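Local coordinates for protein MIP07328p (Drosophila melanogaster, PDB 6FKK) that probably acts as a chemorepellent semaphorin guidance cue that binds semaphorin receptors through its extracellular region, represented here by the sema and PSI domains, at residues K396-G400 / Y519-L523; Q491-C495 / K505-T509. The contacts are given in a common frame with arbitrary orientation. Residue numbers count along the deposited sequence, not the author numbering.

Interaction 1: residues K396-G400 / Y519-L523; sequences KSLSG and YLQSL
A single amide side chain can join two domains by serving each with a different atom. Here the tight turn between strands 386-396 and 402-410 of the sema propeller meets the end of strand 519-520 in the PSI domain. Leu398 and Ser399 are helical in phi/psi, Gly400 has positive phi (124°), and a weak bond from Gly400 N to Ser397 O (2.9 Å) closes the turn. The backbones come nearest at Leu398 and Gln521, with CA atoms 6.4 Å apart. One hydrogen bond joins the segments: Leu398 N to Gln521 OE1, 2.9 Å at 152°. Gln521 reaches it with chi1 and chi2 both t. Packing accompanies this bond. Leu398 (t, p) sets CD1 3.7 Å from Tyr519 CB and CD2 3.8 Å from Leu520 C; Ser397 CB lies 3.8 Å from Leu523 CD1 and 3.5 Å from Gln521 OE1, a van der Waals approach. Within the loop, Ser399 OG donates to Ser397 OG (3.0 Å), itself hydrogen-bonded to Ala401 O. The carboxamide of Gln521 thus accepts from the propeller through OE1 and donates to Cys495 O of the PSI domain through NE2, satisfying both ends; Leu398 supplies the largest share of the 242 Å² the segments bury, both sides summed.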
ATOM      1  N   LYS A 396      15.330  15.258   8.489  1.00 57.92           N
ATOM      2  CA  LYS A 396      15.963  15.919   9.624  1.00 49.87           C
ATOM      3  C   LYS A 396      15.523  17.378   9.681  1.00 62.76           C
ATOM      4  O   LYS A 396      15.736  18.134   8.727  1.00 67.49           O
ATOM      5  CB  LYS A 396      17.483  15.818   9.523  1.00 52.08           C
ATOM      6  CG  LYS A 396      18.218  16.253  10.785  1.00 53.81           C
ATOM      7  CD  LYS A 396      19.726  16.213  10.590  1.00 62.31           C
ATOM      8  CE  LYS A 396      20.460  16.656  11.844  1.00 92.43           C
ATOM      9  NZ  LYS A 396      20.220  15.729  12.986  1.00106.68           N
ATOM     10  N   SER A 397      14.913  17.771  10.796  1.00 60.36           N
ATOM     11  CA  SER A 397      14.458  19.139  10.977  1.00 51.64           C
ATOM     12  C   SER A 397      15.634  20.046  11.342  1.00 56.97           C
ATOM     13  O   SER A 397      16.728  19.585  11.679  1.00 55.51           O
ATOM     14  CB  SER A 397      13.364  19.198  12.047  1.00 53.04           C
ATOM     15  OG  SER A 397      13.825  18.702  13.293  1.00 51.04           O
ATOM     16  N   LEU A 398      15.401  21.362  11.249  1.00 67.17           N
ATOM     17  CA  LEU A 398      16.433  22.329  11.619  1.00 67.27           C
ATOM     18  C   LEU A 398      16.908  22.094  13.043  1.00 61.38           C
ATOM     19  O   LEU A 398      18.099  22.244  13.346  1.00 78.78           O
ATOM     20  CB  LEU A 398      15.900  23.756  11.492  1.00 74.84           C
ATOM     21  CG  LEU A 398      16.862  24.832  11.989  1.00 63.25           C
ATOM     22  CD1 LEU A 398      18.012  24.945  11.017  1.00 65.00           C
ATOM     23  CD2 LEU A 398      16.151  26.158  12.148  1.00 73.70           C
ATOM     24  N   SER A 399      15.978  21.721  13.926  1.00 71.31           N
ATOM     25  CA  SER A 399      16.318  21.452  15.312  1.00 66.74           C
ATOM     26  C   SER A 399      17.251  20.251  15.423  1.00 58.69           C
ATOM     27  O   SER A 399      18.156  20.248  16.256  1.00 75.09           O
ATOM     28  CB  SER A 399      15.039  21.243  16.135  1.00 77.81           C
ATOM     29  OG  SER A 399      14.485  19.956  15.928  1.00 91.13           O
ATOM     30  N   GLY A 400      17.064  19.233  14.586  1.00 56.66           N
ATOM     31  CA  GLY A 400      17.852  18.015  14.650  1.00 63.13           C
ATOM     32  C   GLY A 400      17.044  16.744  14.801  1.00 76.14           C
ATOM     33  O   GLY A 400      17.607  15.650  14.640  1.00 79.35           O
ATOM     34  N   TYR A 519      19.253  30.373  10.759  1.00 86.38           N
ATOM     35  CA  TYR A 519      18.024  29.838  10.193  1.00 79.58           C
ATOM     36  C   TYR A 519      16.917  29.817  11.240  1.00 71.77           C
ATOM     37  O   TYR A 519      17.175  29.757  12.445  1.00 72.34           O
ATOM     38  CB  TYR A 519      18.236  28.425   9.639  1.00 72.32           C
ATOM     39  CG  TYR A 519      19.107  28.336   8.398  1.00 84.22           C
ATOM     40  CD1 TYR A 519      19.899  29.403   7.991  1.00 75.89           C
ATOM     41  CD2 TYR A 519      19.125  27.180   7.627  1.00 70.61           C
ATOM     42  CE1 TYR A 519      20.692  29.318   6.860  1.00 77.45           C
ATOM     43  CE2 TYR A 519      19.913  27.087   6.493  1.00 72.14           C
ATOM     44  CZ  TYR A 519      20.693  28.159   6.115  1.00 78.74           C
ATOM     45  OH  TYR A 519      21.476  28.069   4.986  1.00 78.50           O
ATOM     46  N   LEU A 520      15.673  29.863  10.765  1.00 69.97           N
ATOM     47  CA  LEU A 520      14.500  29.844  11.628  1.00 68.55           C
ATOM     48  C   LEU A 520      13.540  28.753  11.177  1.00 76.45           C
ATOM     49  O   LEU A 520      13.288  28.592   9.979  1.00 80.74           O
ATOM     50  CB  LEU A 520      13.778  31.199  11.626  1.00 70.26           C
ATOM     51  CG  LEU A 520      14.480  32.366  12.321  1.00 80.54           C
ATOM     52  CD1 LEU A 520      13.632  33.624  12.222  1.00 85.19           C
ATOM     53  CD2 LEU A 520      14.772  32.027  13.775  1.00 73.93           C
ATOM     54  N   GLN A 521      13.007  28.010  12.144  1.00 73.33           N
ATOM     55  CA  GLN A 521      12.002  26.991  11.875  1.00 66.86           C
ATOM     56  C   GLN A 521      11.245  26.710  13.164  1.00 69.27           C
ATOM     57  O   GLN A 521      11.842  26.670  14.242  1.00 90.41           O
ATOM     58  CB  GLN A 521      12.628  25.700  11.334  1.00 58.95           C
ATOM     59  CG  GLN A 521      11.615  24.627  10.960  1.00 56.04           C
ATOM     60  CD  GLN A 521      12.267  23.367  10.422  1.00 56.26           C
ATOM     61  OE1 GLN A 521      12.816  22.567  11.179  1.00 55.48           O
ATOM     62  NE2 GLN A 521      12.209  23.186   9.107  1.00 69.50           N
ATOM     63  N   SER A 522       9.933  26.518  13.045  1.00 75.97           N
ATOM     64  CA  SER A 522       9.078  26.261  14.205  1.00 83.71           C
ATOM     65  C   SER A 522       8.049  25.209  13.807  1.00 79.42           C
ATOM     66  O   SER A 522       7.083  25.513  13.101  1.00 93.66           O
ATOM     67  CB  SER A 522       8.408  27.541  14.691  1.00 84.66           C
ATOM     68  OG  SER A 522       7.664  27.302  15.872  1.00 76.02           O
ATOM     69  N   LEU A 523       8.259  23.975  14.265  1.00 67.54           N
ATOM     70  CA  LEU A 523       7.335  22.884  13.989  1.00 60.67           C
ATOM     71  C   LEU A 523       6.396  22.588  15.147  1.00 76.40           C
ATOM     72  O   LEU A 523       5.306  22.051  14.918  1.00 85.44           O
ATOM     73  CB  LEU A 523       8.107  21.604  13.644  1.00 49.60           C
ATOM     74  CG  LEU A 523       9.117  21.665  12.498  1.00 50.56           C
ATOM     75  CD1 LEU A 523       9.762  20.303  12.292  1.00 48.47           C
ATOM     76  CD2 LEU A 523       8.448  22.142  11.224  1.00 51.32           C
TER

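Interaction 2: residues Q491-C495 / K505-T509; sequences QDPIC and KNLAT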
ATOM      1  N   GLN A 491       5.571  24.875   7.994  1.00 59.26           N
ATOM      2  CA  GLN A 491       5.907  23.875   9.007  1.00 62.45           C
ATOM      3  C   GLN A 491       6.374  22.561   8.385  1.00 63.26           C
ATOM      4  O   GLN A 491       6.200  21.487   8.965  1.00 66.44           O
ATOM      5  CB  GLN A 491       4.738  23.640   9.965  1.00 52.31           C
ATOM      6  CG  GLN A 491       4.486  24.815  10.890  1.00 66.82           C
ATOM      7  CD  GLN A 491       3.459  24.505  11.953  1.00 77.55           C
ATOM      8  OE1 GLN A 491       2.391  23.967  11.663  1.00 71.44           O
ATOM      9  NE2 GLN A 491       3.781  24.834  13.199  1.00 68.64           N
ATOM     10  N   ASP A 492       6.973  22.641   7.200  1.00 59.46           N
ATOM     11  CA  ASP A 492       7.668  21.499   6.621  1.00 48.14           C
ATOM     12  C   ASP A 492       9.015  21.341   7.317  1.00 67.11           C
ATOM     13  O   ASP A 492       9.796  22.298   7.357  1.00 66.81           O
ATOM     14  CB  ASP A 492       7.866  21.693   5.113  1.00 49.07           C
ATOM     15  CG  ASP A 492       8.274  20.411   4.390  1.00 69.99           C
ATOM     16  OD1 ASP A 492       9.158  19.684   4.888  1.00 70.57           O
ATOM     17  OD2 ASP A 492       7.706  20.135   3.309  1.00 72.54           O
ATOM     18  N   PRO A 493       9.317  20.169   7.885  1.00 73.76           N
ATOM     19  CA  PRO A 493      10.597  20.005   8.598  1.00 48.09           C
ATOM     20  C   PRO A 493      11.818  20.196   7.718  1.00 65.82           C
ATOM     21  O   PRO A 493      12.925  20.338   8.251  1.00 66.25           O
ATOM     22  CB  PRO A 493      10.519  18.567   9.133  1.00 46.24           C
ATOM     23  CG  PRO A 493       9.534  17.884   8.240  1.00 47.17           C
ATOM     24  CD  PRO A 493       8.521  18.930   7.882  1.00 58.28           C
ATOM     25  N   ILE A 494      11.654  20.220   6.397  1.00 65.61           N
ATOM     26  CA  ILE A 494      12.788  20.338   5.491  1.00 51.37           C
ATOM     27  C   ILE A 494      13.029  21.771   5.019  1.00 54.63           C
ATOM     28  O   ILE A 494      14.125  22.065   4.518  1.00 79.67           O
ATOM     29  CB  ILE A 494      12.606  19.394   4.285  1.00 61.72           C
ATOM     30  CG1 ILE A 494      13.954  18.852   3.813  1.00 56.41           C
ATOM     31  CG2 ILE A 494      11.886  20.099   3.149  1.00 50.96           C
ATOM     32  CD1 ILE A 494      13.821  17.685   2.867  1.00 50.60           C
ATOM     33  N   CYS A 495      12.054  22.666   5.168  1.00 56.89           N
ATOM     34  CA  CYS A 495      12.210  24.063   4.781  1.00 68.94           C
ATOM     35  C   CYS A 495      12.553  24.897   6.009  1.00 65.86           C
ATOM     36  O   CYS A 495      11.883  24.796   7.042  1.00 59.63           O
ATOM     37  CB  CYS A 495      10.943  24.615   4.120  1.00 68.21           C
ATOM     38  SG  CYS A 495      10.254  23.669   2.727  1.00 89.26           S
ATOM     39  N   LYS A 505      15.055  27.883   2.341  1.00 78.37           N
ATOM     40  CA  LYS A 505      16.016  26.903   1.853  1.00 81.49           C
ATOM     41  C   LYS A 505      15.617  25.485   2.244  1.00 64.33           C
ATOM     42  O   LYS A 505      14.977  25.256   3.274  1.00 69.18           O
ATOM     43  CB  LYS A 505      17.423  27.202   2.383  1.00 71.20           C
ATOM     44  CG  LYS A 505      18.064  28.435   1.769  1.00 73.66           C
ATOM     45  CD  LYS A 505      19.474  28.652   2.292  1.00100.22           C
ATOM     46  CE  LYS A 505      20.125  29.858   1.631  1.00104.79           C
ATOM     47  NZ  LYS A 505      21.494  30.109   2.161  1.00118.95           N
ATOM     48  N   ASN A 506      16.017  24.536   1.402  1.00 64.03           N
ATOM     49  CA  ASN A 506      15.800  23.116   1.642  1.00 66.99           C
ATOM     50  C   ASN A 506      17.003  22.560   2.396  1.00 66.68           C
ATOM     51  O   ASN A 506      18.140  22.671   1.926  1.00 65.15           O
ATOM     52  CB  ASN A 506      15.593  22.385   0.315  1.00 61.03           C
ATOM     53  CG  ASN A 506      15.250  20.917   0.493  1.00 72.55           C
ATOM     54  OD1 ASN A 506      15.960  20.173   1.169  1.00 74.27           O
ATOM     55  ND2 ASN A 506      14.153  20.492  -0.124  1.00 78.72           N
ATOM     56  N   LEU A 507      16.753  21.956   3.560  1.00 59.98           N
ATOM     57  CA  LEU A 507      17.853  21.485   4.394  1.00 60.71           C
ATOM     58  C   LEU A 507      18.512  20.223   3.849  1.00 72.52           C
ATOM     59  O   LEU A 507      19.654  19.932   4.218  1.00 69.89           O
ATOM     60  CB  LEU A 507      17.365  21.235   5.821  1.00 58.97           C
ATOM     61  CG  LEU A 507      16.881  22.460   6.597  1.00 59.68           C
ATOM     62  CD1 LEU A 507      16.557  22.090   8.031  1.00 58.39           C
ATOM     63  CD2 LEU A 507      17.922  23.559   6.552  1.00 62.99           C
ATOM     64  N   ALA A 508      17.829  19.473   2.985  1.00 67.25           N
ATOM     65  CA  ALA A 508      18.395  18.232   2.468  1.00 78.63           C
ATOM     66  C   ALA A 508      19.197  18.441   1.189  1.00 82.96           C
ATOM     67  O   ALA A 508      20.254  17.825   1.016  1.00 87.19           O
ATOM     68  CB  ALA A 508      17.287  17.206   2.221  1.00 87.05           C
ATOM     69  N   THR A 509      18.716  19.299   0.288  1.00 83.97           N
ATOM     70  CA  THR A 509      19.361  19.525  -1.001  1.00 89.37           C
ATOM     71  C   THR A 509      20.318  20.714  -0.986  1.00 89.47           C
ATOM     72  O   THR A 509      21.467  20.585  -1.418  1.00 79.94           O
ATOM     73  CB  THR A 509      18.303  19.728  -2.093  1.00 93.48           C
ATOM     74  OG1 THR A 509      17.494  20.871  -1.780  1.00 91.90           O
ATOM     75  CG2 THR A 509      17.411  18.499  -2.213  1.00 68.46           C
TER
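Ile494 lays its side chain along the start of the 507-509 turn, CD1 meeting Ala508 CB at 3.6 Å and CG1 approaching Asn506 OD1 at 3.6 Å. Its carbonyl does the polar work: Leu507 N donates to Ile494 O at 2.8 Å and 164°, and the same oxygen receives a CA-H...O contact from Asn506 CA (3.5 Å). A second such contact runs the other way, from Cys495 CA to Lys505 O (3.4 Å), around the antiparallel non-hydrogen-bonded pair Cys495-Asn506, whose CA atoms stand 4.9 Å apart. Each segment is shaped by an Asx turn. Asp492 OD1 accepts from Ile494 N (3.0 Å), reinforcing the type I turn from Asp492 to Cys495 that delivers the chain into strand 495-498; Asn506 OD1 accepts from Ala508 N (2.7 Å) and Thr509 N (3.0 Å), bending the chain as strand 503-506 ends. Lys505 CB points away from the partner segment, and its NZ forms a salt bridge with Asp498. On the face shared by Cys495 and Asn506, the cysteine is linked by a disulfide to Cys478. A short antiparallel hairpin tied by a disulfide is in keeping with the PSI domain, the small cysteine-rich module that follows the sema propeller.

Overall arrangement
The two contacts illustrate how one small sheet can serve both its own domain and a neighbour. Their centres are 8 Å apart, and interaction 2 is nested inside the chain loop that interaction 1 closes. Interaction 2 joins strands 495-498 and 503-506 of the three-stranded sheet; strand 519-520, from interaction 1, pairs with the other side of 495-498. Gln521 is common to both: OE1 takes the loop amide of interaction 1, while NE2 lies 2.6 Å from Cys495 O and 3.1 Å from Pro493 O, both probable hydrogen bonds. Interaction 2 lies within the PSI domain, though its 491-495 segment also touches propeller strand 432-442; interaction 1 itself spans the two domains.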